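Local structure of putative platelet activating factor (Streptococcus pneumoniae, 2HSJ) at residues Ala113-Val118 against Tyr167-Phe172; Val86-Leu91 against Leu124-Leu129. The protein is of unknown function but, as a member of the GDSL-like lipase/acylhydrolase family of SGNH hydrolases, probably hydrolyses ester or related acyl bonds. All blocks are in the same frame, centred on the assembly; numbering follows the deposited sequence.

Contact 1 of 2, residues Ala113-Val118 against Tyr167-Phe172. With MG (magnesium ion), chain P.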
loop_
_atom_site.group_PDB
_atom_site.type_symbol
_atom_site.label_atom_id
_atom_site.label_comp_id
_atom_site.label_asym_id
_atom_site.label_seq_id
_atom_site.Cartn_x
_atom_site.Cartn_y
_atom_site.Cartn_z
ATOM N N ALA D 113 25.383 -19.578 -0.874
ATOM C CA ALA D 113 24.178 -20.408 -0.820
ATOM C C ALA D 113 22.873 -19.591 -0.648
ATOM O O ALA D 113 21.828 -19.938 -1.204
ATOM C CB ALA D 113 24.303 -21.406 0.315
ATOM N N ILE D 114 22.940 -18.536 0.152
ATOM C CA ILE D 114 21.776 -17.628 0.319
ATOM C C ILE D 114 21.391 -17.017 -1.053
ATOM O O ILE D 114 20.237 -17.055 -1.478
ATOM C CB ILE D 114 22.063 -16.537 1.359
ATOM C CG1 ILE D 114 22.167 -17.144 2.762
ATOM C CG2 ILE D 114 20.970 -15.458 1.307
ATOM C CD1 ILE D 114 22.954 -16.331 3.768
ATOM N N ILE D 115 22.387 -16.473 -1.751
ATOM C CA ILE D 115 22.157 -15.875 -3.061
ATOM C C ILE D 115 21.501 -16.883 -3.993
ATOM O O ILE D 115 20.503 -16.592 -4.674
ATOM C CB ILE D 115 23.488 -15.360 -3.676
ATOM C CG1 ILE D 115 23.976 -14.147 -2.898
ATOM C CG2 ILE D 115 23.298 -15.004 -5.141
ATOM C CD1 ILE D 115 25.443 -13.835 -3.149
ATOM N N GLN D 116 22.062 -18.092 -4.038
ATOM C CA GLN D 116 21.497 -19.116 -4.907
ATOM C C GLN D 116 20.076 -19.546 -4.500
ATOM O O GLN D 116 19.236 -19.823 -5.353
ATOM C CB GLN D 116 22.408 -20.325 -4.955
ATOM C CG GLN D 116 23.747 -20.011 -5.560
ATOM C CD GLN D 116 24.717 -21.167 -5.421
ATOM O OE1 GLN D 116 24.492 -22.100 -4.647
ATOM N NE2 GLN D 116 25.800 -21.107 -6.156
ATOM N N SER D 117 19.798 -19.592 -3.197
ATOM C CA SER D 117 18.467 -19.977 -2.762
ATOM C C SER D 117 17.432 -18.895 -3.135
ATOM O O SER D 117 16.333 -19.193 -3.622
ATOM C CB SER D 117 18.502 -20.239 -1.269
ATOM O OG SER D 117 17.262 -20.758 -0.821
ATOM N N VAL D 118 17.808 -17.639 -2.944
ATOM C CA VAL D 118 16.940 -16.533 -3.341
ATOM C C VAL D 118 16.666 -16.546 -4.847
ATOM O O VAL D 118 15.523 -16.299 -5.267
ATOM C CB VAL D 118 17.538 -15.182 -2.906
ATOM C CG1 VAL D 118 16.733 -13.996 -3.498
ATOM C CG2 VAL D 118 17.607 -15.095 -1.378
ATOM N N TYR D 167 27.431 -12.830 -9.835
ATOM C CA TYR D 167 25.971 -12.940 -9.980
ATOM C C TYR D 167 25.427 -11.629 -10.541
ATOM O O TYR D 167 25.613 -10.576 -9.921
ATOM C CB TYR D 167 25.299 -13.267 -8.616
ATOM C CG TYR D 167 25.669 -14.657 -8.147
ATOM C CD1 TYR D 167 24.933 -15.757 -8.576
ATOM C CD2 TYR D 167 26.777 -14.880 -7.329
ATOM C CE1 TYR D 167 25.293 -17.054 -8.213
ATOM C CE2 TYR D 167 27.152 -16.171 -6.948
ATOM C CZ TYR D 167 26.403 -17.260 -7.400
ATOM O OH TYR D 167 26.768 -18.551 -7.051
HETATM N N MSE D 168 24.743 -11.653 -11.688
HETATM C CA MSE D 168 24.212 -10.412 -12.251
HETATM C C MSE D 168 23.207 -9.725 -11.311
HETATM O O MSE D 168 23.082 -8.497 -11.318
HETATM C CB MSE D 168 23.518 -10.657 -13.597
HETATM C CG MSE D 168 24.480 -11.009 -14.725
HETATM SE SE MSE D 168 25.927 -9.680 -15.052
HETATM C CE MSE D 168 24.828 -8.071 -15.395
ATOM N N GLN D 169 22.488 -10.521 -10.527
ATOM C CA GLN D 169 21.445 -9.922 -9.686
ATOM C C GLN D 169 21.958 -9.373 -8.354
ATOM O O GLN D 169 21.173 -8.776 -7.586
ATOM C CB GLN D 169 20.322 -10.918 -9.460
ATOM C CG GLN D 169 20.698 -12.042 -8.543
ATOM C CD GLN D 169 21.415 -13.239 -9.220
ATOM O OE1 GLN D 169 22.007 -13.154 -10.325
ATOM N NE2 GLN D 169 21.364 -14.373 -8.530
ATOM N N VAL D 170 23.251 -9.572 -8.080
ATOM C CA VAL D 170 23.858 -9.101 -6.830
ATOM C C VAL D 170 24.732 -7.883 -7.090
ATOM O O VAL D 170 25.615 -7.915 -7.966
ATOM C CB VAL D 170 24.687 -10.209 -6.154
ATOM C CG1 VAL D 170 25.184 -9.731 -4.784
ATOM C CG2 VAL D 170 23.842 -11.457 -5.986
ATOM N N GLU D 171 24.497 -6.821 -6.306
ATOM C CA GLU D 171 25.342 -5.628 -6.366
ATOM C C GLU D 171 25.944 -5.439 -4.995
ATOM O O GLU D 171 25.223 -5.404 -4.000
ATOM C CB GLU D 171 24.541 -4.376 -6.767
ATOM C CG GLU D 171 25.455 -3.168 -6.944
ATOM C CD GLU D 171 24.705 -1.919 -7.341
ATOM O OE1 GLU D 171 23.477 -1.857 -7.132
ATOM O OE2 GLU D 171 25.348 -1.004 -7.870
ATOM N N PHE D 172 27.265 -5.325 -4.936
ATOM C CA PHE D 172 27.934 -4.928 -3.708
ATOM C C PHE D 172 27.698 -3.442 -3.456
ATOM O O PHE D 172 27.816 -2.612 -4.368
ATOM C CB PHE D 172 29.425 -5.192 -3.847
ATOM C CG PHE D 172 30.208 -4.841 -2.625
ATOM C CD1 PHE D 172 30.082 -5.568 -1.448
ATOM C CD2 PHE D 172 31.107 -3.780 -2.689
ATOM C CE1 PHE D 172 30.849 -5.205 -0.324
ATOM C CE2 PHE D 172 31.851 -3.413 -1.588
ATOM C CZ PHE D 172 31.741 -4.138 -0.417
HETATM MG MG MG P . 26.934 -8.687 -9.630
HETATM O O HOH W 1 19.784 -14.208 -6.204
HETATM O O HOH W 2 25.529 -7.220 -11.218
#

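Contact 2 of 2, residues Val86-Leu91 against Leu124-Leu129. With GOL (glycerol), chain T.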
loop_
_atom_site.group_PDB
_atom_site.type_symbol
_atom_site.label_atom_id
_atom_site.label_comp_id
_atom_site.label_asym_id
_atom_site.label_seq_id
_atom_site.Cartn_x
_atom_site.Cartn_y
_atom_site.Cartn_z
ATOM N N VAL D 86 8.701 -8.540 -4.547
ATOM C CA VAL D 86 9.919 -8.064 -3.891
ATOM C C VAL D 86 10.909 -7.594 -4.957
ATOM O O VAL D 86 11.403 -8.388 -5.755
ATOM C CB VAL D 86 10.577 -9.165 -3.041
ATOM C CG1 VAL D 86 11.793 -8.568 -2.307
ATOM C CG2 VAL D 86 9.548 -9.747 -2.053
ATOM N N ASP D 87 11.169 -6.299 -4.985
ATOM C CA ASP D 87 12.132 -5.757 -5.944
ATOM C C ASP D 87 13.572 -6.030 -5.513
ATOM O O ASP D 87 14.421 -6.381 -6.348
ATOM C CB ASP D 87 11.914 -4.240 -6.103
ATOM C CG ASP D 87 10.804 -3.906 -7.085
ATOM O OD1 ASP D 87 10.134 -4.850 -7.605
ATOM O OD2 ASP D 87 10.616 -2.694 -7.366
ATOM N N LYS D 88 13.857 -5.837 -4.223
ATOM C CA LYS D 88 15.222 -5.900 -3.743
ATOM C C LYS D 88 15.243 -6.451 -2.345
ATOM O O LYS D 88 14.317 -6.233 -1.545
ATOM C CB LYS D 88 15.876 -4.500 -3.707
ATOM C CG LYS D 88 15.928 -3.799 -5.054
ATOM C CD LYS D 88 16.537 -2.431 -4.896
ATOM C CE LYS D 88 16.669 -1.734 -6.232
ATOM N NZ LYS D 88 15.346 -1.386 -6.762
ATOM N N ILE D 89 16.327 -7.158 -2.062
ATOM C CA ILE D 89 16.689 -7.582 -0.714
ATOM C C ILE D 89 17.994 -6.901 -0.370
ATOM O O ILE D 89 18.956 -7.010 -1.118
ATOM C CB ILE D 89 16.899 -9.114 -0.661
ATOM C CG1 ILE D 89 15.562 -9.831 -0.857
ATOM C CG2 ILE D 89 17.576 -9.548 0.662
ATOM C CD1 ILE D 89 15.713 -11.302 -1.336
ATOM N N PHE D 90 18.011 -6.166 0.739
ATOM C CA PHE D 90 19.259 -5.592 1.258
ATOM C C PHE D 90 19.757 -6.536 2.322
ATOM O O PHE D 90 19.009 -6.889 3.236
ATOM C CB PHE D 90 19.017 -4.218 1.865
ATOM C CG PHE D 90 18.969 -3.114 0.858
ATOM C CD1 PHE D 90 18.121 -3.159 -0.239
ATOM C CD2 PHE D 90 19.825 -2.028 0.999
ATOM C CE1 PHE D 90 18.107 -2.124 -1.157
ATOM C CE2 PHE D 90 19.825 -0.996 0.083
ATOM C CZ PHE D 90 18.967 -1.040 -1.000
ATOM N N LEU D 91 21.017 -6.937 2.215
ATOM C CA LEU D 91 21.595 -7.894 3.125
ATOM C C LEU D 91 22.815 -7.274 3.819
ATOM O O LEU D 91 23.802 -6.909 3.173
ATOM C CB LEU D 91 21.996 -9.137 2.337
ATOM C CG LEU D 91 22.607 -10.249 3.146
ATOM C CD1 LEU D 91 21.700 -10.647 4.302
ATOM C CD2 LEU D 91 22.880 -11.429 2.186
ATOM N N LEU D 124 13.396 -12.605 -10.039
ATOM C CA LEU D 124 13.499 -11.239 -10.575
ATOM C C LEU D 124 13.958 -10.248 -9.509
ATOM O O LEU D 124 14.048 -9.051 -9.782
ATOM C CB LEU D 124 12.176 -10.770 -11.206
ATOM C CG LEU D 124 11.682 -11.583 -12.410
ATOM C CD1 LEU D 124 10.298 -11.131 -12.879
ATOM C CD2 LEU D 124 12.671 -11.459 -13.531
ATOM N N THR D 125 14.250 -10.750 -8.315
ATOM C CA THR D 125 14.641 -9.883 -7.207
ATOM C C THR D 125 16.143 -9.644 -7.204
ATOM O O THR D 125 16.928 -10.578 -7.407
ATOM C CB THR D 125 14.187 -10.505 -5.880
ATOM O OG1 THR D 125 12.764 -10.691 -5.928
ATOM C CG2 THR D 125 14.559 -9.633 -4.667
ATOM N N GLU D 126 16.534 -8.391 -6.990
ATOM C CA GLU D 126 17.940 -8.008 -6.857
ATOM C C GLU D 126 18.397 -8.150 -5.420
ATOM O O GLU D 126 17.595 -7.953 -4.501
ATOM C CB GLU D 126 18.134 -6.566 -7.318
ATOM C CG GLU D 126 17.959 -6.448 -8.838
ATOM C CD GLU D 126 18.009 -5.025 -9.320
ATOM O OE1 GLU D 126 17.986 -4.110 -8.492
ATOM O OE2 GLU D 126 18.076 -4.808 -10.554
ATOM N N ILE D 127 19.670 -8.513 -5.201
ATOM C CA ILE D 127 20.234 -8.523 -3.860
ATOM C C ILE D 127 21.253 -7.415 -3.790
ATOM O O ILE D 127 22.124 -7.313 -4.659
ATOM C CB ILE D 127 20.880 -9.897 -3.506
ATOM C CG1 ILE D 127 19.783 -10.962 -3.359
ATOM C CG2 ILE D 127 21.725 -9.819 -2.224
ATOM C CD1 ILE D 127 20.337 -12.411 -3.280
ATOM N N LYS D 128 21.125 -6.557 -2.789
ATOM C CA LYS D 128 22.135 -5.531 -2.522
ATOM C C LYS D 128 22.926 -6.021 -1.322
ATOM O O LYS D 128 22.409 -6.074 -0.200
ATOM C CB LYS D 128 21.446 -4.186 -2.252
ATOM C CG LYS D 128 20.468 -3.772 -3.356
ATOM C CD LYS D 128 21.229 -3.603 -4.688
ATOM C CE LYS D 128 20.308 -3.245 -5.842
ATOM N NZ LYS D 128 21.065 -3.195 -7.151
ATOM N N LEU D 129 24.170 -6.424 -1.576
ATOM C CA LEU D 129 24.998 -7.003 -0.514
ATOM C C LEU D 129 25.871 -5.885 0.067
ATOM O O LEU D 129 26.818 -5.401 -0.584
ATOM C CB LEU D 129 25.873 -8.132 -1.081
ATOM C CG LEU D 129 26.875 -8.833 -0.150
ATOM C CD1 LEU D 129 26.160 -9.523 1.053
ATOM C CD2 LEU D 129 27.707 -9.837 -0.971
HETATM C C1 GOL T . 10.256 -12.108 -8.837
HETATM O O1 GOL T . 11.375 -12.317 -8.011
HETATM C C2 GOL T . 9.029 -11.922 -7.962
HETATM O O2 GOL T . 8.772 -13.142 -7.297
HETATM C C3 GOL T . 9.271 -10.793 -6.966
HETATM O O3 GOL T . 8.865 -11.197 -5.677
HETATM O O HOH W 3 14.380 -6.402 -9.124
HETATM O O HOH W 4 15.030 -3.687 -8.514
#

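Contact 1 of 2, residues Ala113-Val118 against Tyr167-Phe172
I115 of helix 104-121 lays its CG2 methyl over one face of the Y167 ring, where the helix packs against the loop leading into strand 170-173, the edge strand of the parallel sheet in this SGNH-type alpha/beta fold. The methyl sits 3.9 Å from the ring centroid and only 15° off the ring normal, a CH-pi contact displaced from the centre toward the rim, with CG the nearest ring atom. The same CG2 meets V170 CG2 at 3.7 Å, the two side chains reaching toward each other tip to tip. A beta-branched isoleucine suits this place because CG2, anti to the backbone N, is shared between the ring face and V170 CG2, and CG1 and CD1 run close to the same valine methyl. Farther out, at the ring edge, Q116 NE2 donates to Y167 OH over 2.9 Å, with an N-H...O angle of 147° and the hydroxyl tilted out of the amide plane. E112, one turn earlier on the helix, also hydrogen-bonds the phenol oxygen. Such polar ends fit the more open rim, whereas the aliphatic groups lie further inside, where L163 and I127 also touch I115.

The loop is shaped by a type I beta turn from Y167 to V170. Q169 CG takes the crowded position between N and carbonyl carbon (chi1 72°); the side chain's NE2 donates to a water that in turn donates to I115 O. Magnesium ties the two ends of the turn together through Y167 O and V170 O; it also binds A164 O and, at 2.6 Å, a water that donates a hydrogen bond to M168 O.

Contact 2 of 2, residues Val86-Leu91 against Leu124-Leu129
L124 O and D87 O, 4.4 Å apart, share a water that donates to both. A glycerol, probably from the crystallisation liquor, accepts from L124 N at O1 and V86 N at O3. T125 OG1 donates to V86 O over 2.7 Å, tilted 29° from the carbonyl plane, and accepts a bond from glycerol O1; CG2, anti to the backbone N, rests on V86 CG1 and the end of I89. Threonine thus serves a polar and an apolar neighbour at once.

From E126 the two strands run parallel in the central sheet. E126 N donates to D87 O at 3.0 Å, and its carbonyl receives I89 N. E126 OE1 lies 3.5 Å from K88 CE; a water accepts from K88 NZ and gives a weak bond to OE1. K88 NZ salt-bridges Y214 OXT, the C-terminal carboxylate, and hydrogen-bonds L213 O. I127 turns to the opposite face, toward helix 104-121, where I115 and V118 cover it. K128 N bonds I89 O at 2.8 Å, and K128 O receives L91 N. K128 CB lies 3.9 Å above the centre of the F90 ring, a CH-pi contact, and CG touches CE1 at 3.6 Å. A bend at chi2 (-62°) turns CD, and NZ ends in a salt bridge with E171 and a weak one with E126 OE1. L129 closes the row, its CD1 near L91 CD2.

The chemistry is therefore two-sided: aliphatic side chains seal the helix-facing side, while on the other the lysines lend methylenes to packing and their amines, probably charged, are balanced by carboxylates.

Overall arrangement
Of the segments in these contacts, strand 88-92 comes first from the N terminus, then helix 104-121, strand 126-130 and, beyond helix 150-164, strand 170-173. Contact 2 closes the loop from 86-91 to 124-129, and inside that loop lies 113-118, so this is a beta-alpha-beta crossover. Contact 1 opens within it and closes at 167-172, after contact 2 has ended; the two cross rather than nest. V118 CG1 packs on I89 CD1 at 3.6 Å, tying the helix to strand 88-92, while Q169 O and I127 N, 2.8 Å apart, probably hydrogen-bond where strand 126-130 meets the turn that leads into strand 170-173. Together they join three adjacent strands with the helix on one face.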